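Local coordinates for hypothetical protein (Leishmania major, PDB 3LJN) that is of unknown function but folds as an ankyrin-repeat solenoid, a scaffold that in its relatives usually serves to bind other proteins, at residues A[140-145]-A[174-179]; A[179-184]-A[221-226]; A[252-257]-A[291-296]. All blocks are in the same frame, centred on the assembly; numbering follows the deposited sequence.

Interaction 1 (A[140-145]-A[174-179]); sequences TALHWC and ETPLMR
His143 and Pro176 form the closest backbone pair, their CA atoms 5.0 Å apart, where two helix starts lie side by side. Each segment enters its helix through a threonine N-cap: Thr140 ahead of helix 141-147, and Thr175 ahead of helix 176-182. In the first, Thr140 and His143 make a capping box, with a weak bond from His143 N to Thr140 OG1 and one of 3.2 Å from Thr140 N to His143 ND1. The second is capped by Met178 N (a selenomethionine) bonding to Thr175 OG1 at 3.3 Å.

The imidazole joins the two. ND1 lies against Thr140 N and OG1, while His143 NE2 donates to Glu174 O at 2.9 Å, reaching the carbonyl from well above its plane. Bonds at both ring nitrogens thus fix the ring's rotation. CG of Pro176 sits over the centre of one face, a CH-pi contact 4.0 Å from the centroid of the His143 ring, and meets Leu142 CB at 4.1 Å. Arg179, bent at chi2 and chi3, brings its guanidinium to the ring, planes 33° apart, with His143 CD2 3.7 Å from Arg179 NH1. This charge would probably favour a neutral imidazole. Arg179 NH1 makes a long ion pair with Glu174 OE1, whose stronger partner is Lys134.

His143 is the histidine of TALH, a version of the ankyrin TPLH signature, which ties repeats together in this way; TPLM keeps the first three positions. Helix 153-162 touches Leu142 through Leu159, helix 87-93 lies against Ala141 and Cys145, and helix 186-195 packs Met192 on Pro176.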
loop_
_atom_site.group_PDB
_atom_site.type_symbol
_atom_site.label_atom_id
_atom_site.label_comp_id
_atom_site.label_asym_id
_atom_site.label_seq_id
_atom_site.Cartn_x
_atom_site.Cartn_y
_atom_site.Cartn_z
ATOM N N THR A 140 6.796 2.514 3.103
ATOM C CA THR A 140 6.095 3.743 3.406
ATOM C C THR A 140 5.429 3.558 4.760
ATOM O O THR A 140 5.258 2.432 5.216
ATOM C CB THR A 140 5.009 4.055 2.377
ATOM O OG1 THR A 140 3.913 3.156 2.555
ATOM C CG2 THR A 140 5.548 3.952 0.953
ATOM N N ALA A 141 5.048 4.665 5.395
ATOM C CA ALA A 141 4.385 4.628 6.706
ATOM C C ALA A 141 2.951 4.098 6.635
ATOM O O ALA A 141 2.404 3.661 7.632
ATOM C CB ALA A 141 4.387 5.999 7.335
ATOM N N LEU A 142 2.330 4.148 5.468
ATOM C CA LEU A 142 1.002 3.581 5.318
ATOM C C LEU A 142 1.055 2.047 5.399
ATOM O O LEU A 142 0.111 1.447 5.897
ATOM C CB LEU A 142 0.359 4.062 4.012
ATOM C CG LEU A 142 -1.168 3.967 3.875
ATOM C CD1 LEU A 142 -1.897 4.608 5.037
ATOM C CD2 LEU A 142 -1.635 4.589 2.551
ATOM N N HIS A 143 2.154 1.435 4.927
ATOM C CA HIS A 143 2.415 -0.017 5.084
ATOM C C HIS A 143 2.527 -0.442 6.561
ATOM O O HIS A 143 1.928 -1.424 6.989
ATOM C CB HIS A 143 3.746 -0.422 4.436
ATOM C CG HIS A 143 3.759 -0.420 2.936
ATOM N ND1 HIS A 143 4.393 0.558 2.201
ATOM C CD2 HIS A 143 3.293 -1.317 2.037
ATOM C CE1 HIS A 143 4.280 0.286 0.915
ATOM N NE2 HIS A 143 3.613 -0.846 0.787
ATOM N N TRP A 144 3.353 0.275 7.320
ATOM C CA TRP A 144 3.485 0.054 8.760
ATOM C C TRP A 144 2.136 0.047 9.449
ATOM O O TRP A 144 1.724 -0.984 9.969
ATOM C CB TRP A 144 4.358 1.125 9.389
ATOM C CG TRP A 144 5.789 0.891 9.163
ATOM C CD1 TRP A 144 6.585 1.473 8.215
ATOM C CD2 TRP A 144 6.617 -0.012 9.889
ATOM N NE1 TRP A 144 7.872 0.988 8.316
ATOM C CE2 TRP A 144 7.915 0.073 9.335
ATOM C CE3 TRP A 144 6.390 -0.889 10.961
ATOM C CZ2 TRP A 144 8.981 -0.683 9.821
ATOM C CZ3 TRP A 144 7.452 -1.642 11.443
ATOM C CH2 TRP A 144 8.729 -1.536 10.870
ATOM N N CYS A 145 1.444 1.184 9.442
ATOM C CA CYS A 145 0.090 1.282 10.009
ATOM C C CYS A 145 -0.747 0.040 9.763
ATOM O O CYS A 145 -1.405 -0.484 10.665
ATOM C CB CYS A 145 -0.638 2.465 9.407
ATOM S SG CYS A 145 0.116 4.014 9.883
ATOM N N GLU A 174 5.302 -3.868 -3.471
ATOM C CA GLU A 174 3.999 -4.165 -2.885
ATOM C C GLU A 174 3.355 -2.899 -2.372
ATOM O O GLU A 174 4.024 -2.027 -1.841
ATOM C CB GLU A 174 4.140 -5.183 -1.745
ATOM C CG GLU A 174 4.076 -6.641 -2.226
ATOM C CD GLU A 174 5.078 -7.573 -1.535
ATOM O OE1 GLU A 174 5.770 -7.133 -0.572
ATOM O OE2 GLU A 174 5.177 -8.759 -1.981
ATOM N N THR A 175 2.041 -2.824 -2.519
ATOM C CA THR A 175 1.257 -1.664 -2.106
ATOM C C THR A 175 0.654 -1.865 -0.722
ATOM O O THR A 175 0.663 -2.964 -0.205
ATOM C CB THR A 175 0.150 -1.391 -3.132
ATOM O OG1 THR A 175 -0.814 -2.450 -3.122
ATOM C CG2 THR A 175 0.737 -1.295 -4.520
ATOM N N PRO A 176 0.156 -0.793 -0.090
ATOM C CA PRO A 176 -0.488 -1.060 1.201
ATOM C C PRO A 176 -1.710 -1.972 1.124
ATOM O O PRO A 176 -1.940 -2.733 2.050
ATOM C CB PRO A 176 -0.859 0.334 1.707
ATOM C CG PRO A 176 0.195 1.197 1.140
ATOM C CD PRO A 176 0.534 0.624 -0.215
ATOM N N LEU A 177 -2.481 -1.917 0.040
ATOM C CA LEU A 177 -3.603 -2.840 -0.113
ATOM C C LEU A 177 -3.091 -4.262 -0.107
ATOM O O LEU A 177 -3.563 -5.084 0.675
ATOM C CB LEU A 177 -4.393 -2.574 -1.393
ATOM C CG LEU A 177 -5.305 -1.348 -1.302
ATOM C CD1 LEU A 177 -5.842 -0.997 -2.673
ATOM C CD2 LEU A 177 -6.446 -1.563 -0.294
HETATM N N MSE A 178 -2.117 -4.538 -0.973
HETATM C CA MSE A 178 -1.453 -5.844 -1.022
HETATM C C MSE A 178 -1.007 -6.284 0.380
HETATM O O MSE A 178 -1.182 -7.434 0.765
HETATM C CB MSE A 178 -0.264 -5.806 -1.989
HETATM C CG MSE A 178 -0.643 -5.928 -3.461
HETATM SE SE MSE A 178 0.882 -5.719 -4.732
HETATM C CE MSE A 178 -0.060 -5.680 -6.468
ATOM N N ARG A 179 -0.473 -5.351 1.156
ATOM C CA ARG A 179 -0.024 -5.635 2.518
ATOM C C ARG A 179 -1.154 -6.043 3.462
ATOM O O ARG A 179 -0.957 -6.905 4.318
ATOM C CB ARG A 179 0.710 -4.415 3.088
ATOM C CG ARG A 179 1.438 -4.665 4.385
ATOM C CD ARG A 179 2.605 -5.645 4.224
ATOM N NE ARG A 179 3.899 -4.993 4.412
ATOM C CZ ARG A 179 4.732 -4.629 3.434
ATOM N NH1 ARG A 179 4.440 -4.857 2.152
ATOM N NH2 ARG A 179 5.882 -4.033 3.745
#

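Interaction 2 (A[179-184]-A[221-226])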
loop_
_atom_site.group_PDB
_atom_site.type_symbol
_atom_site.label_atom_id
_atom_site.label_comp_id
_atom_site.label_asym_id
_atom_site.label_seq_id
_atom_site.Cartn_x
_atom_site.Cartn_y
_atom_site.Cartn_z
ATOM N N ARG A 179 -0.473 -5.351 1.156
ATOM C CA ARG A 179 -0.024 -5.635 2.518
ATOM C C ARG A 179 -1.154 -6.043 3.462
ATOM O O ARG A 179 -0.957 -6.905 4.318
ATOM C CB ARG A 179 0.710 -4.415 3.088
ATOM C CG ARG A 179 1.438 -4.665 4.385
ATOM C CD ARG A 179 2.605 -5.645 4.224
ATOM N NE ARG A 179 3.899 -4.993 4.412
ATOM C CZ ARG A 179 4.732 -4.629 3.434
ATOM N NH1 ARG A 179 4.440 -4.857 2.152
ATOM N NH2 ARG A 179 5.882 -4.033 3.745
ATOM N N ALA A 180 -2.321 -5.413 3.322
ATOM C CA ALA A 180 -3.467 -5.684 4.206
ATOM C C ALA A 180 -4.077 -7.044 3.879
ATOM O O ALA A 180 -4.492 -7.797 4.769
ATOM C CB ALA A 180 -4.507 -4.596 4.074
HETATM N N MSE A 181 -4.129 -7.338 2.585
HETATM C CA MSE A 181 -4.428 -8.671 2.084
HETATM C C MSE A 181 -3.502 -9.729 2.670
HETATM O O MSE A 181 -3.985 -10.694 3.233
HETATM C CB MSE A 181 -4.365 -8.675 0.553
HETATM C CG MSE A 181 -5.734 -8.462 -0.053
HETATM SE SE MSE A 181 -5.813 -7.914 -1.923
HETATM C CE MSE A 181 -7.662 -8.433 -2.179
ATOM N N GLU A 182 -2.186 -9.546 2.570
ATOM C CA GLU A 182 -1.232 -10.547 3.092
ATOM C C GLU A 182 -1.458 -10.802 4.581
ATOM O O GLU A 182 -1.639 -11.935 4.985
ATOM C CB GLU A 182 0.232 -10.157 2.810
ATOM C CG GLU A 182 1.278 -11.001 3.559
ATOM C CD GLU A 182 2.675 -11.026 2.889
ATOM O OE1 GLU A 182 2.920 -10.224 1.950
ATOM O OE2 GLU A 182 3.533 -11.854 3.307
ATOM N N PHE A 183 -1.487 -9.751 5.390
ATOM C CA PHE A 183 -1.834 -9.890 6.801
ATOM C C PHE A 183 -3.345 -10.056 7.044
ATOM O O PHE A 183 -3.805 -9.915 8.175
ATOM C CB PHE A 183 -1.355 -8.673 7.599
ATOM C CG PHE A 183 0.113 -8.357 7.442
ATOM C CD1 PHE A 183 0.543 -7.032 7.448
ATOM C CD2 PHE A 183 1.068 -9.372 7.310
ATOM C CE1 PHE A 183 1.886 -6.723 7.325
ATOM C CE2 PHE A 183 2.420 -9.066 7.177
ATOM C CZ PHE A 183 2.826 -7.736 7.184
ATOM N N ARG A 184 -4.119 -10.332 6.003
ATOM C CA ARG A 184 -5.560 -10.535 6.132
ATOM C C ARG A 184 -6.174 -9.621 7.179
ATOM O O ARG A 184 -6.887 -10.070 8.069
ATOM C CB ARG A 184 -5.895 -12.018 6.400
ATOM C CG ARG A 184 -5.174 -12.932 5.422
ATOM C CD ARG A 184 -5.965 -14.112 4.930
ATOM N NE ARG A 184 -5.192 -15.165 4.243
ATOM C CZ ARG A 184 -3.987 -15.062 3.655
ATOM N NH1 ARG A 184 -3.304 -13.923 3.583
ATOM N NH2 ARG A 184 -3.444 -16.149 3.099
ATOM N N ILE A 221 -6.382 -15.207 -1.989
ATOM C CA ILE A 221 -6.698 -15.003 -0.578
ATOM C C ILE A 221 -8.093 -15.489 -0.227
ATOM O O ILE A 221 -8.417 -15.664 0.944
ATOM C CB ILE A 221 -6.618 -13.513 -0.253
ATOM C CG1 ILE A 221 -5.173 -13.048 -0.357
ATOM C CG2 ILE A 221 -7.153 -13.203 1.121
ATOM C CD1 ILE A 221 -5.009 -11.634 0.075
ATOM N N ASN A 222 -8.908 -15.702 -1.253
ATOM C CA ASN A 222 -10.315 -16.071 -1.111
ATOM C C ASN A 222 -11.183 -14.939 -0.540
ATOM O O ASN A 222 -12.073 -15.164 0.282
ATOM C CB ASN A 222 -10.491 -17.364 -0.305
ATOM C CG ASN A 222 -11.871 -17.985 -0.491
ATOM O OD1 ASN A 222 -12.619 -17.626 -1.408
ATOM N ND2 ASN A 222 -12.214 -18.915 0.389
ATOM N N TRP A 223 -10.918 -13.731 -1.021
ATOM C CA TRP A 223 -11.727 -12.568 -0.724
ATOM C C TRP A 223 -12.539 -12.220 -1.970
ATOM O O TRP A 223 -12.195 -11.300 -2.709
ATOM C CB TRP A 223 -10.815 -11.421 -0.283
ATOM C CG TRP A 223 -10.441 -11.493 1.178
ATOM C CD1 TRP A 223 -10.673 -12.533 2.044
ATOM C CD2 TRP A 223 -9.770 -10.478 1.947
ATOM N NE1 TRP A 223 -10.198 -12.224 3.293
ATOM C CE2 TRP A 223 -9.634 -10.974 3.264
ATOM C CE3 TRP A 223 -9.278 -9.193 1.653
ATOM C CZ2 TRP A 223 -9.022 -10.232 4.284
ATOM C CZ3 TRP A 223 -8.672 -8.459 2.673
ATOM C CH2 TRP A 223 -8.552 -8.980 3.970
ATOM N N GLU A 224 -13.618 -12.972 -2.199
ATOM C CA GLU A 224 -14.395 -12.854 -3.442
ATOM C C GLU A 224 -15.057 -11.492 -3.599
ATOM O O GLU A 224 -15.040 -10.931 -4.681
ATOM C CB GLU A 224 -15.456 -13.959 -3.555
ATOM C CG GLU A 224 -16.062 -14.097 -4.973
ATOM C CD GLU A 224 -17.109 -15.210 -5.106
ATOM O OE1 GLU A 224 -17.590 -15.739 -4.078
ATOM O OE2 GLU A 224 -17.463 -15.554 -6.253
ATOM N N ASP A 225 -15.635 -10.973 -2.521
ATOM C CA ASP A 225 -16.400 -9.711 -2.561
ATOM C C ASP A 225 -15.528 -8.458 -2.726
ATOM O O ASP A 225 -15.951 -7.468 -3.329
ATOM C CB ASP A 225 -17.273 -9.578 -1.312
ATOM C CG ASP A 225 -16.540 -9.968 -0.035
ATOM O OD1 ASP A 225 -15.284 -10.035 -0.044
ATOM O OD2 ASP A 225 -17.234 -10.230 0.975
ATOM N N VAL A 226 -14.320 -8.503 -2.176
ATOM C CA VAL A 226 -13.351 -7.429 -2.359
ATOM C C VAL A 226 -12.838 -7.471 -3.777
ATOM O O VAL A 226 -12.526 -6.438 -4.347
ATOM C CB VAL A 226 -12.167 -7.553 -1.381
ATOM C CG1 VAL A 226 -11.062 -6.636 -1.781
ATOM C CG2 VAL A 226 -12.616 -7.240 0.033
#
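The carbonyl oxygen of Met181, whose side chain reaches across to Trp223 and Val226, is gripped twice by Arg184: Arg184 N bonds to Met181 O at 2.8 Å, and Arg184 NH1 adds a weak bond to the same oxygen at 3.3 Å. Together with a bond from the next residue's N-H to Ala180 O, this is a Schellman motif, and Arg184, with positive phi, ends the helix as its C-prime residue.

No hydrogen bond crosses the contact, which is apolar. Selenomethionine Met181 runs extended beyond CG, sliding past Trp223 in the opposite direction; its CG lies 4.0 Å from Trp223 CE3, and its CE reaches Val226 CG1 at 3.9 Å. It also meets Ile221, although the modelled CD1 position there is too close to be trusted. Ile221 meets both Trp223 and Arg184 through CG2. Anti to the backbone N, Ile221 CG2 stands 3.6 Å above the rim of one Trp223 face and also lies over a face of the Arg184 guanidinium, with Arg184 CD at 4.1 Å from Ile221 CG2. At the far end of the indole, Trp223 CZ2 comes to 3.9 Å from Arg184 CA.

Helix 186-195 adds Leu189 against both Trp223 and Val226, while its Arg186 makes a cation-pi contact with Trp223 and a salt bridge to Asp225. Asn222 closes helix 216-219 with a Schellman turn of its own. Two tight turns, each leading from one helix into the next, therefore pack side by side, the helix-turn-helix stacking characteristic of an ankyrin solenoid.

Interaction 3 (A[252-257]-A[291-296])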
loop_
_atom_site.group_PDB
_atom_site.type_symbol
_atom_site.label_atom_id
_atom_site.label_comp_id
_atom_site.label_asym_id
_atom_site.label_seq_id
_atom_site.Cartn_x
_atom_site.Cartn_y
_atom_site.Cartn_z
ATOM N N VAL A 252 -11.769 -19.130 -12.044
ATOM C CA VAL A 252 -12.209 -20.492 -12.321
ATOM C C VAL A 252 -11.649 -21.410 -11.248
ATOM O O VAL A 252 -12.421 -22.078 -10.547
ATOM C CB VAL A 252 -11.754 -20.960 -13.733
ATOM C CG1 VAL A 252 -11.968 -22.443 -13.897
ATOM C CG2 VAL A 252 -12.522 -20.199 -14.810
ATOM N N ARG A 253 -10.318 -21.394 -11.103
ATOM C CA ARG A 253 -9.603 -22.229 -10.135
ATOM C C ARG A 253 -9.991 -22.011 -8.676
ATOM O O ARG A 253 -9.883 -22.924 -7.865
ATOM C CB ARG A 253 -8.107 -21.991 -10.242
ATOM C CG ARG A 253 -7.471 -22.592 -11.471
ATOM C CD ARG A 253 -6.136 -23.158 -11.115
ATOM N NE ARG A 253 -5.073 -22.162 -11.085
ATOM C CZ ARG A 253 -4.033 -22.174 -10.247
ATOM N NH1 ARG A 253 -3.902 -23.111 -9.302
ATOM N NH2 ARG A 253 -3.112 -21.216 -10.349
ATOM N N ALA A 254 -10.420 -20.803 -8.335
ATOM C CA ALA A 254 -10.875 -20.514 -6.982
ATOM C C ALA A 254 -12.332 -20.911 -6.763
ATOM O O ALA A 254 -12.860 -20.676 -5.675
ATOM C CB ALA A 254 -10.699 -19.029 -6.682
ATOM N N ALA A 255 -12.960 -21.535 -7.769
ATOM C CA ALA A 255 -14.419 -21.702 -7.828
ATOM C C ALA A 255 -14.992 -20.295 -8.010
ATOM O O ALA A 255 -14.735 -19.673 -9.037
ATOM C CB ALA A 255 -14.954 -22.387 -6.594
HETATM N N MSE A 256 -15.709 -19.748 -7.044
HETATM C CA MSE A 256 -16.037 -18.314 -7.110
HETATM C C MSE A 256 -16.858 -18.043 -8.356
HETATM O O MSE A 256 -16.316 -17.658 -9.389
HETATM C CB MSE A 256 -14.773 -17.411 -7.106
HETATM C CG MSE A 256 -13.970 -17.387 -5.767
HETATM SE SE MSE A 256 -12.724 -15.811 -5.544
HETATM C CE MSE A 256 -12.587 -15.290 -7.435
ATOM N N VAL A 257 -18.171 -18.229 -8.226
ATOM C CA VAL A 257 -19.073 -18.297 -9.371
ATOM C C VAL A 257 -19.436 -16.912 -9.900
ATOM O O VAL A 257 -19.303 -16.656 -11.101
ATOM C CB VAL A 257 -20.363 -19.062 -9.018
ATOM C CG1 VAL A 257 -21.186 -19.291 -10.264
ATOM C CG2 VAL A 257 -20.044 -20.392 -8.374
ATOM N N LEU A 291 -7.627 -24.292 -6.102
ATOM C CA LEU A 291 -6.882 -23.700 -4.977
ATOM C C LEU A 291 -7.279 -24.342 -3.642
ATOM O O LEU A 291 -8.312 -24.985 -3.541
ATOM C CB LEU A 291 -7.054 -22.179 -4.931
ATOM C CG LEU A 291 -6.741 -21.416 -6.222
ATOM C CD1 LEU A 291 -7.034 -19.967 -6.021
ATOM C CD2 LEU A 291 -5.324 -21.595 -6.668
ATOM N N ASP A 292 -6.452 -24.158 -2.623
ATOM C CA ASP A 292 -6.497 -24.990 -1.412
ATOM C C ASP A 292 -7.727 -24.809 -0.527
ATOM O O ASP A 292 -8.233 -25.781 0.037
ATOM C CB ASP A 292 -5.230 -24.760 -0.585
ATOM C CG ASP A 292 -3.966 -25.004 -1.395
ATOM O OD1 ASP A 292 -4.112 -25.283 -2.628
ATOM O OD2 ASP A 292 -2.848 -24.910 -0.805
ATOM N N PHE A 293 -8.181 -23.567 -0.395
ATOM C CA PHE A 293 -9.456 -23.229 0.248
ATOM C C PHE A 293 -10.694 -23.751 -0.514
ATOM O O PHE A 293 -11.809 -23.518 -0.060
ATOM C CB PHE A 293 -9.573 -21.705 0.375
ATOM C CG PHE A 293 -9.495 -20.985 -0.953
ATOM C CD1 PHE A 293 -10.619 -20.871 -1.773
ATOM C CD2 PHE A 293 -8.290 -20.459 -1.402
ATOM C CE1 PHE A 293 -10.552 -20.237 -2.997
ATOM C CE2 PHE A 293 -8.220 -19.821 -2.630
ATOM C CZ PHE A 293 -9.358 -19.708 -3.427
ATOM N N VAL A 294 -10.501 -24.385 -1.679
ATOM C CA VAL A 294 -11.575 -25.039 -2.452
ATOM C C VAL A 294 -11.629 -26.513 -2.072
ATOM O O VAL A 294 -10.594 -27.165 -2.097
ATOM C CB VAL A 294 -11.295 -25.013 -3.972
ATOM C CG1 VAL A 294 -12.514 -25.417 -4.730
ATOM C CG2 VAL A 294 -10.825 -23.666 -4.417
ATOM N N PRO A 295 -12.817 -27.055 -1.744
ATOM C CA PRO A 295 -12.909 -28.467 -1.325
ATOM C C PRO A 295 -12.456 -29.460 -2.377
ATOM O O PRO A 295 -12.818 -29.341 -3.545
ATOM C CB PRO A 295 -14.396 -28.669 -1.051
ATOM C CG PRO A 295 -14.909 -27.313 -0.759
ATOM C CD PRO A 295 -14.107 -26.364 -1.595
ATOM N N ALA A 296 -11.664 -30.435 -1.948
ATOM C CA ALA A 296 -11.123 -31.460 -2.845
ATOM C C ALA A 296 -12.167 -32.472 -3.307
ATOM O O ALA A 296 -11.971 -33.136 -4.323
ATOM C CB ALA A 296 -9.961 -32.179 -2.182
#
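Ala254 and Leu291 bring the end of helix 247-253 against a type I beta turn running from Leu291 to Val294, their CA atoms 5.5 Å apart. The helix end leads through Ala255, which has positive phi, into helix 257-266, consistent with the helix-turn-helix of an ankyrin repeat; the beta turn 291-294 belongs to the long loop ahead of helix 300-317.

One hydrogen bond crosses between them: Leu291 N donates to Arg253 O at 3.2 Å, nearly straight at the hydrogen (166°) though well above the carbonyl plane. The turn is closed by its own bond from Val294 N to Leu291 O, 2.9 Å long.

The apolar contacts gather round Ala254. Ala254 CB meets Leu291 CD1 at 3.8 Å and touches the Phe293 ring in plane, at the edge. With chi1 at 59°, Phe293 CG lies between its own backbone N and carbonyl carbon, and the same ring edge has Phe293 CE1 3.6 Å from Ala254 O. Ala255 CB meets Val294 CG1 more loosely, and Ile219 of helix 216-219 lies against Ala254 as well.

The last kind is a mixed one. Arg253 crosses Leu291 at about a right angle, its chain bent at chi2 and chi3, and Arg253 NH1 finds its polar partner in Val289 O. One face of this guanidinium is covered by the leucine's other branch, with Leu291 CD2 3.4 Å from Arg253 NH1.

How the interactions relate
The three contacts follow one another in series along the solenoid. Interactions 1 and 2, centres 13 Å apart, use the two ends of helix 176-182: its N-terminal turn faces 140-145 and its C-terminal turn faces 221-226. Arg179 belongs to both ranges but touches across the contact only in interaction 1. From there to interaction 3 is another 15 Å between centres, and here the contacts touch directly, Asn222 against Phe293 and Glu224 against Met256 and Val257. Interactions 1 and 3 lie 27 Å apart by their centres, about 15 Å at the nearest atoms. Burial falls along the way, from a largely buried contact to partly buried ones. No ligand or active site is known here.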